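Long-range contacts in seryl-tRNA synthetase (Pyrococcus horikoshii, PDB 2DQ0), which catalyses the ATP-dependent attachment of L-serine to tRNA(Ser) and probably also to tRNA(Sec), working as a homodimeric class II synthetase: residues H255-M260 with E306-S311; E318-I323 with H401-T406; T213-P218 with L273-V278. One frame throughout, in Å; residues are numbered along the deposited sequence.

Interaction 1: residues H255-M260 with E306-S311; sequences HPLAGM and EQFVYS. With SSA (5'-O-(N-(L-seryl)-sulfamoyl)adenosine), chain G.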
loop_
_atom_site.group_PDB
_atom_site.type_symbol
_atom_site.label_atom_id
_atom_site.label_comp_id
_atom_site.label_asym_id
_atom_site.label_seq_id
_atom_site.Cartn_x
_atom_site.Cartn_y
_atom_site.Cartn_z
ATOM N N HIS A 255 -7.974 -5.630 -9.902
ATOM C CA HIS A 255 -9.219 -5.308 -9.188
ATOM C C HIS A 255 -9.692 -3.859 -9.294
ATOM O O HIS A 255 -10.846 -3.634 -9.637
ATOM C CB HIS A 255 -9.129 -5.716 -7.716
ATOM C CG HIS A 255 -8.898 -7.180 -7.511
ATOM N ND1 HIS A 255 -8.808 -8.074 -8.562
ATOM C CD2 HIS A 255 -8.789 -7.916 -6.379
ATOM C CE1 HIS A 255 -8.661 -9.297 -8.084
ATOM N NE2 HIS A 255 -8.649 -9.227 -6.763
ATOM N N PRO A 256 -8.836 -2.860 -8.970
ATOM C CA PRO A 256 -9.299 -1.462 -9.091
ATOM C C PRO A 256 -9.522 -1.082 -10.564
ATOM O O PRO A 256 -10.360 -0.230 -10.883
ATOM C CB PRO A 256 -8.176 -0.651 -8.434
ATOM C CG PRO A 256 -6.975 -1.542 -8.555
ATOM C CD PRO A 256 -7.534 -2.916 -8.278
ATOM N N LEU A 257 -8.770 -1.726 -11.454
ATOM C CA LEU A 257 -8.912 -1.506 -12.887
ATOM C C LEU A 257 -10.280 -2.014 -13.366
ATOM O O LEU A 257 -10.867 -1.442 -14.280
ATOM C CB LEU A 257 -7.819 -2.241 -13.649
ATOM C CG LEU A 257 -6.731 -1.439 -14.348
ATOM C CD1 LEU A 257 -6.822 0.051 -14.021
ATOM C CD2 LEU A 257 -5.387 -2.045 -13.953
ATOM N N ALA A 258 -10.786 -3.088 -12.764
ATOM C CA ALA A 258 -12.092 -3.605 -13.160
ATOM C C ALA A 258 -13.212 -2.790 -12.499
ATOM O O ALA A 258 -14.230 -2.500 -13.118
ATOM C CB ALA A 258 -12.225 -5.080 -12.790
ATOM N N GLY A 259 -13.033 -2.415 -11.243
ATOM C CA GLY A 259 -14.064 -1.632 -10.601
ATOM C C GLY A 259 -14.177 -0.248 -11.226
ATOM O O GLY A 259 -15.209 0.409 -11.102
ATOM N N MET A 260 -13.122 0.192 -11.905
ATOM C CA MET A 260 -13.097 1.512 -12.541
ATOM C C MET A 260 -14.353 1.882 -13.344
ATOM O O MET A 260 -14.776 3.032 -13.346
ATOM C CB MET A 260 -11.862 1.631 -13.446
ATOM C CG MET A 260 -11.749 2.947 -14.211
ATOM S SD MET A 260 -10.281 3.011 -15.287
ATOM C CE MET A 260 -9.493 4.434 -14.665
ATOM N N GLU A 306 0.401 -4.125 -14.655
ATOM C CA GLU A 306 -0.691 -4.982 -15.113
ATOM C C GLU A 306 -1.436 -4.571 -16.379
ATOM O O GLU A 306 -1.747 -3.397 -16.574
ATOM C CB GLU A 306 -1.708 -5.098 -13.968
ATOM C CG GLU A 306 -2.964 -5.883 -14.286
ATOM C CD GLU A 306 -2.790 -7.353 -14.035
ATOM O OE1 GLU A 306 -1.630 -7.806 -14.009
ATOM O OE2 GLU A 306 -3.811 -8.054 -13.870
ATOM N N GLN A 307 -1.749 -5.558 -17.218
ATOM C CA GLN A 307 -2.519 -5.331 -18.446
ATOM C C GLN A 307 -3.976 -5.653 -18.137
ATOM O O GLN A 307 -4.270 -6.707 -17.566
ATOM C CB GLN A 307 -2.109 -6.292 -19.572
ATOM C CG GLN A 307 -0.702 -6.194 -20.133
ATOM C CD GLN A 307 -0.455 -7.303 -21.139
ATOM O OE1 GLN A 307 0.251 -8.287 -20.862
ATOM N NE2 GLN A 307 -1.065 -7.170 -22.305
ATOM N N PHE A 308 -4.895 -4.769 -18.511
ATOM C CA PHE A 308 -6.310 -5.061 -18.299
ATOM C C PHE A 308 -7.062 -4.626 -19.542
ATOM O O PHE A 308 -6.804 -3.547 -20.094
ATOM C CB PHE A 308 -6.839 -4.349 -17.073
ATOM C CG PHE A 308 -8.213 -4.805 -16.645
ATOM C CD1 PHE A 308 -9.361 -4.363 -17.322
ATOM C CD2 PHE A 308 -8.363 -5.633 -15.525
ATOM C CE1 PHE A 308 -10.632 -4.734 -16.878
ATOM C CE2 PHE A 308 -9.625 -6.010 -15.073
ATOM C CZ PHE A 308 -10.770 -5.560 -15.748
ATOM N N VAL A 309 -8.000 -5.480 -19.962
ATOM C CA VAL A 309 -8.784 -5.294 -21.177
ATOM C C VAL A 309 -10.296 -5.469 -21.079
ATOM O O VAL A 309 -10.809 -6.416 -20.465
ATOM C CB VAL A 309 -8.290 -6.272 -22.269
ATOM C CG1 VAL A 309 -9.178 -6.200 -23.496
ATOM C CG2 VAL A 309 -6.860 -5.945 -22.641
ATOM N N TYR A 310 -11.005 -4.534 -21.710
ATOM C CA TYR A 310 -12.460 -4.565 -21.795
ATOM C C TYR A 310 -12.675 -4.730 -23.281
ATOM O O TYR A 310 -12.254 -3.872 -24.050
ATOM C CB TYR A 310 -13.092 -3.238 -21.396
ATOM C CG TYR A 310 -13.057 -2.876 -19.937
ATOM C CD1 TYR A 310 -11.899 -2.360 -19.347
ATOM C CD2 TYR A 310 -14.205 -2.973 -19.154
ATOM C CE1 TYR A 310 -11.896 -1.941 -18.016
ATOM C CE2 TYR A 310 -14.210 -2.556 -17.816
ATOM C CZ TYR A 310 -13.052 -2.040 -17.258
ATOM O OH TYR A 310 -13.060 -1.614 -15.945
ATOM N N SER A 311 -13.307 -5.821 -23.698
ATOM C CA SER A 311 -13.558 -6.019 -25.123
ATOM C C SER A 311 -14.976 -6.522 -25.411
ATOM O O SER A 311 -15.777 -6.780 -24.498
ATOM C CB SER A 311 -12.552 -7.013 -25.723
ATOM O OG SER A 311 -12.945 -8.355 -25.474
HETATM N N10 SSA G . -4.249 -9.882 -12.077
HETATM C CA SSA G . -3.631 -11.178 -12.413
HETATM C CB SSA G . -2.700 -11.047 -13.587
HETATM O OG SSA G . -1.496 -10.348 -13.253
HETATM C C9 SSA G . -2.833 -11.784 -11.265
HETATM O O9 SSA G . -2.631 -11.152 -10.231
HETATM N N8 SSA G . -2.387 -13.034 -11.436
HETATM S S1 SSA G . -1.492 -13.737 -10.301
HETATM O O1S SSA G . -2.347 -13.815 -9.125
HETATM O O2S SSA G . -0.962 -14.954 -10.905
HETATM O "O5'" SSA G . -0.340 -12.706 -10.038
HETATM C "C5'" SSA G . 0.487 -12.303 -11.113
HETATM C "C4'" SSA G . 1.937 -12.514 -10.809
HETATM O "O4'" SSA G . 2.340 -11.728 -9.671
HETATM C "C3'" SSA G . 2.401 -13.914 -10.461
HETATM O "O3'" SSA G . 2.515 -14.687 -11.638
HETATM C "C2'" SSA G . 3.770 -13.587 -9.892
HETATM O "O2'" SSA G . 4.726 -13.215 -10.856
HETATM C "C1'" SSA G . 3.422 -12.376 -9.017
HETATM N N9 SSA G . 2.957 -12.720 -7.676
HETATM C C8 SSA G . 1.725 -13.206 -7.269
HETATM N N7 SSA G . 1.642 -13.412 -5.980
HETATM C C5 SSA G . 2.897 -13.046 -5.503
HETATM C C6 SSA G . 3.467 -13.046 -4.202
HETATM N N6 SSA G . 2.806 -13.439 -3.118
HETATM N N1 SSA G . 4.754 -12.602 -4.063
HETATM C C2 SSA G . 5.418 -12.193 -5.167
HETATM N N3 SSA G . 4.984 -12.155 -6.447
HETATM C C4 SSA G . 3.713 -12.610 -6.543
#
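Leu257 and Ala258, on helix 254-259, cover one face of the Phe308 ring on strand 301-311. This is helix-on-sheet packing in the catalytic core of a class II synthetase, where 301-311 is the second strand of the motif 2 hairpin. Leu257 CB makes a CH-pi contact, 4.2 Å from the centroid of the Phe308 ring and 26° off its normal, while Leu257 C lies over the ring centre. Ala258 CB sits by the far end of the ring, against Phe308 CZ and CE2; its single methyl suits a place where the helix backbone itself comes down on an aromatic. Phe308 reaches the helix because its CG is anti to the backbone N (chi1 -169°).

Two residues on, Tyr310, whose ring also meets His261 edge-to-face, extends its hydroxyl to the helix backbone. Tyr310 OH donates to Leu257 O at 2.8 Å, in the carbonyl plane and on a lone pair. Tyrosine suits this position because the ring spans the gap and its tip brings a donor to a buried carbonyl.

Backbone hydrogen bonds to Tyr275 and Leu273 on one flank of strand 301-311, and to Ser405 and Leu403 on the other, hold the strand that carries these side chains, and Tyr187 OH of the second subunit bonds to Pro256 O.

At the other end of the strand segment, Glu306 turns to the bound seryl-adenylate analogue, and Glu254, at the start of the helix, also bonds it. With Glu306 CG anti to the backbone N and the chain bent at chi2 (87°), the carboxylate grips the seryl moiety with both oxygens: SSA OG donates to Glu306 OE1 at 2.7 Å, and SSA N10 to Glu306 OE2 at 2.6 Å.

Interaction 2: residues E318-I323 with H401-T406; sequences EWHEKI and HTLNST. With SSA (5'-O-(N-(L-seryl)-sulfamoyl)adenosine), chain G.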
loop_
_atom_site.group_PDB
_atom_site.type_symbol
_atom_site.label_atom_id
_atom_site.label_comp_id
_atom_site.label_asym_id
_atom_site.label_seq_id
_atom_site.Cartn_x
_atom_site.Cartn_y
_atom_site.Cartn_z
ATOM N N GLU A 318 -9.371 -13.268 -28.853
ATOM C CA GLU A 318 -8.256 -12.772 -29.633
ATOM C C GLU A 318 -7.370 -11.909 -28.723
ATOM O O GLU A 318 -6.137 -11.929 -28.830
ATOM C CB GLU A 318 -8.765 -11.950 -30.801
ATOM C CG GLU A 318 -7.726 -11.722 -31.873
ATOM C CD GLU A 318 -8.202 -10.747 -32.917
ATOM O OE1 GLU A 318 -9.427 -10.738 -33.194
ATOM O OE2 GLU A 318 -7.353 -10.003 -33.458
ATOM N N TRP A 319 -8.004 -11.150 -27.829
ATOM C CA TRP A 319 -7.264 -10.306 -26.901
ATOM C C TRP A 319 -6.440 -11.150 -25.943
ATOM O O TRP A 319 -5.262 -10.853 -25.680
ATOM C CB TRP A 319 -8.220 -9.402 -26.121
ATOM C CG TRP A 319 -8.355 -8.094 -26.811
ATOM C CD1 TRP A 319 -9.465 -7.607 -27.454
ATOM C CD2 TRP A 319 -7.288 -7.196 -27.116
ATOM N NE1 TRP A 319 -9.144 -6.473 -28.155
ATOM C CE2 TRP A 319 -7.815 -6.195 -27.969
ATOM C CE3 TRP A 319 -5.928 -7.142 -26.757
ATOM C CZ2 TRP A 319 -7.034 -5.149 -28.475
ATOM C CZ3 TRP A 319 -5.146 -6.100 -27.257
ATOM C CH2 TRP A 319 -5.704 -5.116 -28.111
ATOM N N HIS A 320 -7.073 -12.200 -25.429
ATOM C CA HIS A 320 -6.426 -13.119 -24.511
ATOM C C HIS A 320 -5.108 -13.513 -25.136
ATOM O O HIS A 320 -4.037 -13.449 -24.528
ATOM C CB HIS A 320 -7.281 -14.378 -24.333
ATOM C CG HIS A 320 -6.757 -15.323 -23.297
ATOM N ND1 HIS A 320 -7.186 -16.628 -23.194
ATOM C CD2 HIS A 320 -5.867 -15.142 -22.291
ATOM C CE1 HIS A 320 -6.586 -17.208 -22.169
ATOM N NE2 HIS A 320 -5.779 -16.327 -21.605
ATOM N N GLU A 321 -5.199 -13.915 -26.384
ATOM C CA GLU A 321 -4.036 -14.348 -27.098
ATOM C C GLU A 321 -2.995 -13.242 -27.265
ATOM O O GLU A 321 -1.801 -13.523 -27.324
ATOM C CB GLU A 321 -4.484 -14.902 -28.441
ATOM C CG GLU A 321 -3.732 -16.131 -28.844
ATOM C CD GLU A 321 -3.817 -17.237 -27.820
ATOM O OE1 GLU A 321 -4.944 -17.705 -27.530
ATOM O OE2 GLU A 321 -2.743 -17.638 -27.311
ATOM N N LYS A 322 -3.427 -11.984 -27.332
ATOM C CA LYS A 322 -2.461 -10.899 -27.500
ATOM C C LYS A 322 -1.751 -10.509 -26.201
ATOM O O LYS A 322 -0.534 -10.256 -26.207
ATOM C CB LYS A 322 -3.116 -9.646 -28.066
ATOM C CG LYS A 322 -3.686 -9.752 -29.461
ATOM C CD LYS A 322 -4.278 -8.395 -29.838
ATOM C CE LYS A 322 -5.145 -8.461 -31.076
ATOM N NZ LYS A 322 -5.960 -7.219 -31.247
ATOM N N ILE A 323 -2.489 -10.457 -25.090
ATOM C CA ILE A 323 -1.847 -10.064 -23.852
ATOM C C ILE A 323 -0.775 -11.041 -23.402
ATOM O O ILE A 323 0.296 -10.606 -22.942
ATOM C CB ILE A 323 -2.860 -9.791 -22.717
ATOM C CG1 ILE A 323 -3.565 -11.066 -22.290
ATOM C CG2 ILE A 323 -3.854 -8.733 -23.166
ATOM C CD1 ILE A 323 -4.742 -10.781 -21.369
ATOM N N HIS A 401 -16.531 -8.170 -21.993
ATOM C CA HIS A 401 -15.668 -9.254 -21.551
ATOM C C HIS A 401 -14.458 -8.571 -20.943
ATOM O O HIS A 401 -14.038 -7.516 -21.413
ATOM C CB HIS A 401 -15.251 -10.166 -22.704
ATOM C CG HIS A 401 -16.206 -11.290 -22.953
ATOM N ND1 HIS A 401 -15.889 -12.377 -23.742
ATOM C CD2 HIS A 401 -17.464 -11.510 -22.491
ATOM C CE1 HIS A 401 -16.909 -13.219 -23.749
ATOM N NE2 HIS A 401 -17.876 -12.719 -22.998
ATOM N N THR A 402 -13.925 -9.135 -19.873
ATOM C CA THR A 402 -12.753 -8.539 -19.255
ATOM C C THR A 402 -11.606 -9.517 -19.299
ATOM O O THR A 402 -11.799 -10.729 -19.229
ATOM C CB THR A 402 -13.001 -8.137 -17.775
ATOM O OG1 THR A 402 -13.295 -9.301 -16.992
ATOM C CG2 THR A 402 -14.149 -7.169 -17.682
ATOM N N LEU A 403 -10.408 -8.976 -19.442
ATOM C CA LEU A 403 -9.211 -9.791 -19.442
ATOM C C LEU A 403 -8.118 -9.092 -18.641
ATOM O O LEU A 403 -8.153 -7.870 -18.452
ATOM C CB LEU A 403 -8.723 -10.048 -20.867
ATOM C CG LEU A 403 -9.601 -10.962 -21.720
ATOM C CD1 LEU A 403 -10.701 -10.147 -22.396
ATOM C CD2 LEU A 403 -8.738 -11.631 -22.755
ATOM N N ASN A 404 -7.168 -9.872 -18.135
ATOM C CA ASN A 404 -6.050 -9.299 -17.401
ATOM C C ASN A 404 -4.836 -10.182 -17.582
ATOM O O ASN A 404 -4.934 -11.379 -17.876
ATOM C CB ASN A 404 -6.383 -9.122 -15.913
ATOM C CG ASN A 404 -6.537 -10.434 -15.184
ATOM O OD1 ASN A 404 -5.557 -11.117 -14.898
ATOM N ND2 ASN A 404 -7.770 -10.792 -14.873
ATOM N N SER A 405 -3.680 -9.573 -17.439
ATOM C CA SER A 405 -2.450 -10.303 -17.585
ATOM C C SER A 405 -1.304 -9.536 -17.003
ATOM O O SER A 405 -1.204 -8.309 -17.113
ATOM C CB SER A 405 -2.161 -10.574 -19.058
ATOM O OG SER A 405 -0.917 -11.231 -19.239
ATOM N N THR A 406 -0.425 -10.278 -16.371
ATOM C CA THR A 406 0.755 -9.674 -15.814
ATOM C C THR A 406 1.559 -9.135 -16.988
ATOM O O THR A 406 1.593 -9.756 -18.051
ATOM C CB THR A 406 1.639 -10.737 -15.134
ATOM O OG1 THR A 406 0.828 -11.567 -14.301
ATOM C CG2 THR A 406 2.741 -10.077 -14.309
HETATM N N10 SSA G . -4.249 -9.882 -12.077
HETATM C CA SSA G . -3.631 -11.178 -12.413
HETATM C CB SSA G . -2.700 -11.047 -13.587
HETATM O OG SSA G . -1.496 -10.348 -13.253
HETATM C C9 SSA G . -2.833 -11.784 -11.265
HETATM O O9 SSA G . -2.631 -11.152 -10.231
HETATM N N8 SSA G . -2.387 -13.034 -11.436
HETATM S S1 SSA G . -1.492 -13.737 -10.301
HETATM O O1S SSA G . -2.347 -13.815 -9.125
HETATM O O2S SSA G . -0.962 -14.954 -10.905
HETATM O "O5'" SSA G . -0.340 -12.706 -10.038
HETATM C "C5'" SSA G . 0.487 -12.303 -11.113
HETATM C "C4'" SSA G . 1.937 -12.514 -10.809
HETATM O "O4'" SSA G . 2.340 -11.728 -9.671
HETATM C "C3'" SSA G . 2.401 -13.914 -10.461
HETATM O "O3'" SSA G . 2.515 -14.687 -11.638
HETATM C "C2'" SSA G . 3.770 -13.587 -9.892
HETATM O "O2'" SSA G . 4.726 -13.215 -10.856
HETATM C "C1'" SSA G . 3.422 -12.376 -9.017
HETATM N N9 SSA G . 2.957 -12.720 -7.676
HETATM C C8 SSA G . 1.725 -13.206 -7.269
HETATM N N7 SSA G . 1.642 -13.412 -5.980
HETATM C C5 SSA G . 2.897 -13.046 -5.503
HETATM C C6 SSA G . 3.467 -13.046 -4.202
HETATM N N6 SSA G . 2.806 -13.439 -3.118
HETATM N N1 SSA G . 4.754 -12.602 -4.063
HETATM C C2 SSA G . 5.418 -12.193 -5.167
HETATM N N3 SSA G . 4.984 -12.155 -6.447
HETATM C C4 SSA G . 3.713 -12.610 -6.543
#
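Leu403 and Ile323 carry most of this contact, with Ser405 third, where helix 316-333 lies on strand 398-406 of the catalytic sheet. The short segments run almost parallel, 11° apart with axes 8.7 Å from each other, and the strand belongs to class II motif 3. Leu403 meets the helix through one methyl: CD2 lies against the backbone of His320 and 3.5 Å from His320 CB, with Trp319 CB at 4.1 Å on the preceding residue. A branched leucine suits this place, since its tip can fit against the backbone between two side-chain roots.

Ile323, one turn further along, points its long arm at the strand. With CG1 between the backbone N and the carbonyl carbon (chi1 67°) and the chain then extended, Ile323 CD1 comes to 3.5 Å from Ser405 CB and 4.1 Å from Leu403 CB, and also touches Asn404 O. Serine fits beneath it because it is small and can turn its hydroxyl to backbone acceptors: Ser405 OG donates to Thr406 O at 3.1 Å. His320, beside Leu403, gives its NE2 proton to Ala374 O and stacks on Tyr356.

Strand alternation sends Asn404 and Thr406 to the opposite face, where the ligand lies. There Thr406 OG1 donates to SSA OG at 2.8 Å and is also bonded to Ser373 N, while Asn404 OD1 is 3.1 Å from SSA CB. The strand thus has a side packed on the helix mainly by van der Waals contact, and a side on which Thr406 bonds the seryl hydroxyl of the analogue, consistent with serine recognition.

Interaction 3: residues T213-P218 with L273-V278; sequences TPVIPP and LLYVGV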
loop_
_atom_site.group_PDB
_atom_site.type_symbol
_atom_site.label_atom_id
_atom_site.label_comp_id
_atom_site.label_asym_id
_atom_site.label_seq_id
_atom_site.Cartn_x
_atom_site.Cartn_y
_atom_site.Cartn_z
ATOM N N THR A 213 -3.468 2.803 -22.130
ATOM C CA THR A 213 -3.435 4.037 -21.340
ATOM C C THR A 213 -2.905 3.676 -19.949
ATOM O O THR A 213 -3.457 2.825 -19.233
ATOM C CB THR A 213 -4.845 4.736 -21.257
ATOM O OG1 THR A 213 -5.878 3.751 -21.257
ATOM C CG2 THR A 213 -5.068 5.656 -22.466
ATOM N N PRO A 214 -1.793 4.289 -19.568
ATOM C CA PRO A 214 -1.231 3.980 -18.256
ATOM C C PRO A 214 -2.028 4.532 -17.081
ATOM O O PRO A 214 -2.565 5.630 -17.137
ATOM C CB PRO A 214 0.191 4.560 -18.345
ATOM C CG PRO A 214 0.027 5.716 -19.247
ATOM C CD PRO A 214 -0.913 5.194 -20.330
ATOM N N VAL A 215 -2.096 3.763 -16.005
ATOM C CA VAL A 215 -2.816 4.225 -14.843
ATOM C C VAL A 215 -2.244 3.792 -13.497
ATOM O O VAL A 215 -1.686 2.707 -13.359
ATOM C CB VAL A 215 -4.301 3.825 -14.954
ATOM C CG1 VAL A 215 -4.421 2.588 -15.784
ATOM C CG2 VAL A 215 -4.922 3.621 -13.581
ATOM N N ILE A 216 -2.335 4.703 -12.533
ATOM C CA ILE A 216 -1.950 4.454 -11.160
ATOM C C ILE A 216 -3.322 4.489 -10.452
ATOM O O ILE A 216 -3.921 5.542 -10.263
ATOM C CB ILE A 216 -1.046 5.564 -10.588
ATOM C CG1 ILE A 216 0.354 5.468 -11.204
ATOM C CG2 ILE A 216 -0.997 5.440 -9.059
ATOM C CD1 ILE A 216 1.268 6.643 -10.851
ATOM N N PRO A 217 -3.839 3.326 -10.063
ATOM C CA PRO A 217 -5.143 3.240 -9.393
ATOM C C PRO A 217 -5.090 3.442 -7.889
ATOM O O PRO A 217 -4.029 3.668 -7.319
ATOM C CB PRO A 217 -5.554 1.816 -9.690
ATOM C CG PRO A 217 -4.210 1.105 -9.434
ATOM C CD PRO A 217 -3.247 1.984 -10.233
ATOM N N PRO A 218 -6.259 3.402 -7.233
ATOM C CA PRO A 218 -6.277 3.550 -5.775
ATOM C C PRO A 218 -5.658 2.220 -5.299
ATOM O O PRO A 218 -5.792 1.202 -5.978
ATOM C CB PRO A 218 -7.771 3.629 -5.453
ATOM C CG PRO A 218 -8.323 4.308 -6.626
ATOM C CD PRO A 218 -7.608 3.637 -7.788
ATOM N N LEU A 273 -11.203 -1.109 -24.329
ATOM C CA LEU A 273 -10.594 -0.135 -23.431
ATOM C C LEU A 273 -9.327 -0.834 -22.971
ATOM O O LEU A 273 -9.389 -1.920 -22.404
ATOM C CB LEU A 273 -11.498 0.142 -22.232
ATOM C CG LEU A 273 -12.878 0.750 -22.502
ATOM C CD1 LEU A 273 -13.572 1.041 -21.175
ATOM C CD2 LEU A 273 -12.735 2.027 -23.294
ATOM N N LEU A 274 -8.179 -0.231 -23.233
ATOM C CA LEU A 274 -6.924 -0.856 -22.850
ATOM C C LEU A 274 -6.180 -0.145 -21.719
ATOM O O LEU A 274 -5.717 0.993 -21.852
ATOM C CB LEU A 274 -6.015 -0.977 -24.071
ATOM C CG LEU A 274 -6.706 -1.565 -25.309
ATOM C CD1 LEU A 274 -5.787 -1.323 -26.490
ATOM C CD2 LEU A 274 -7.045 -3.068 -25.143
ATOM N N TYR A 275 -6.055 -0.834 -20.593
ATOM C CA TYR A 275 -5.353 -0.253 -19.470
ATOM C C TYR A 275 -4.105 -1.011 -19.043
ATOM O O TYR A 275 -4.049 -2.237 -19.068
ATOM C CB TYR A 275 -6.300 -0.137 -18.276
ATOM C CG TYR A 275 -7.462 0.781 -18.526
ATOM C CD1 TYR A 275 -7.271 2.151 -18.682
ATOM C CD2 TYR A 275 -8.761 0.286 -18.578
ATOM C CE1 TYR A 275 -8.344 3.010 -18.880
ATOM C CE2 TYR A 275 -9.844 1.132 -18.771
ATOM C CZ TYR A 275 -9.629 2.493 -18.919
ATOM O OH TYR A 275 -10.710 3.324 -19.077
ATOM N N VAL A 276 -3.092 -0.252 -18.670
ATOM C CA VAL A 276 -1.880 -0.832 -18.139
ATOM C C VAL A 276 -1.624 -0.095 -16.828
ATOM O O VAL A 276 -1.227 1.069 -16.822
ATOM C CB VAL A 276 -0.675 -0.690 -19.090
ATOM C CG1 VAL A 276 -0.550 0.756 -19.626
ATOM C CG2 VAL A 276 0.572 -1.118 -18.357
ATOM N N GLY A 277 -1.893 -0.770 -15.715
ATOM C CA GLY A 277 -1.686 -0.153 -14.421
ATOM C C GLY A 277 -0.396 -0.574 -13.743
ATOM O O GLY A 277 0.205 -1.605 -14.089
ATOM N N VAL A 278 0.035 0.252 -12.787
ATOM C CA VAL A 278 1.225 0.001 -11.969
ATOM C C VAL A 278 0.693 0.160 -10.566
ATOM O O VAL A 278 -0.118 1.050 -10.310
ATOM C CB VAL A 278 2.325 1.093 -12.062
ATOM C CG1 VAL A 278 3.668 0.499 -11.673
ATOM C CG2 VAL A 278 2.348 1.712 -13.403
#
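Thr213 bonds twice to one carbonyl of the neighbouring strand: its backbone N donates to Leu274 O at 2.9 Å and its OG1 at 2.8 Å, from opposite faces of the carbonyl plane. An alanine here would take away OG1 and would probably leave Leu274 O with just the backbone N-H of the pair, and a gap beside Tyr275 CD1. The parallel ladder continues with Val276 N to Thr213 O (3.1 Å, nearly straight at 171°), Val215 N to Val276 O (2.9 Å) and Val278 N to Val215 O (3.1 Å). Proline is tolerated at Pro214 because this ladder uses the N-H groups of Thr213 and Val215, on either side of it.

Side chains pack in register. Pro214 CB meets Val276 CG1 on one face; on the other, Val215 CG1 lies 4.1 Å from Tyr275 CB; the Tyr275 hydroxyl bonds to His261 NE2. Gly277, opposite Val215, brings its CA against Val215 O.

Helix 190-209, which with strand 213-216 forms class II motif 1, covers Pro214, Val276 and Val278, while Leu257 of helix 254-259 lies on Val215. Strand 273-282 pairs onward with 301-311, and Val215 and Ile216 join an antiparallel ladder with the second subunit, carrying the sheet across the dimer interface.

How the interactions relate
All three contacts are buried and share one sheet, whose strands 213-216, 273-282, 301-311 and 398-406 lie in that order. Interaction 3 joins two of these by backbone hydrogen bonds at the dimer edge, with Thr213, Leu274 and Tyr275 partly exposed. Interactions 1 and 2 each set a helix on the sheet by side-chain packing, the first adding a tyrosine hydroxyl bond, the second almost wholly apolar. Backbone bonds tie them together: Glu306 N to Gly277 O links interactions 1 and 3, and Leu403 N to Val309 O links 2 and 1. Interactions 1 and 2 both reach the seryl group; interactions 1 and 3 both touch the second subunit.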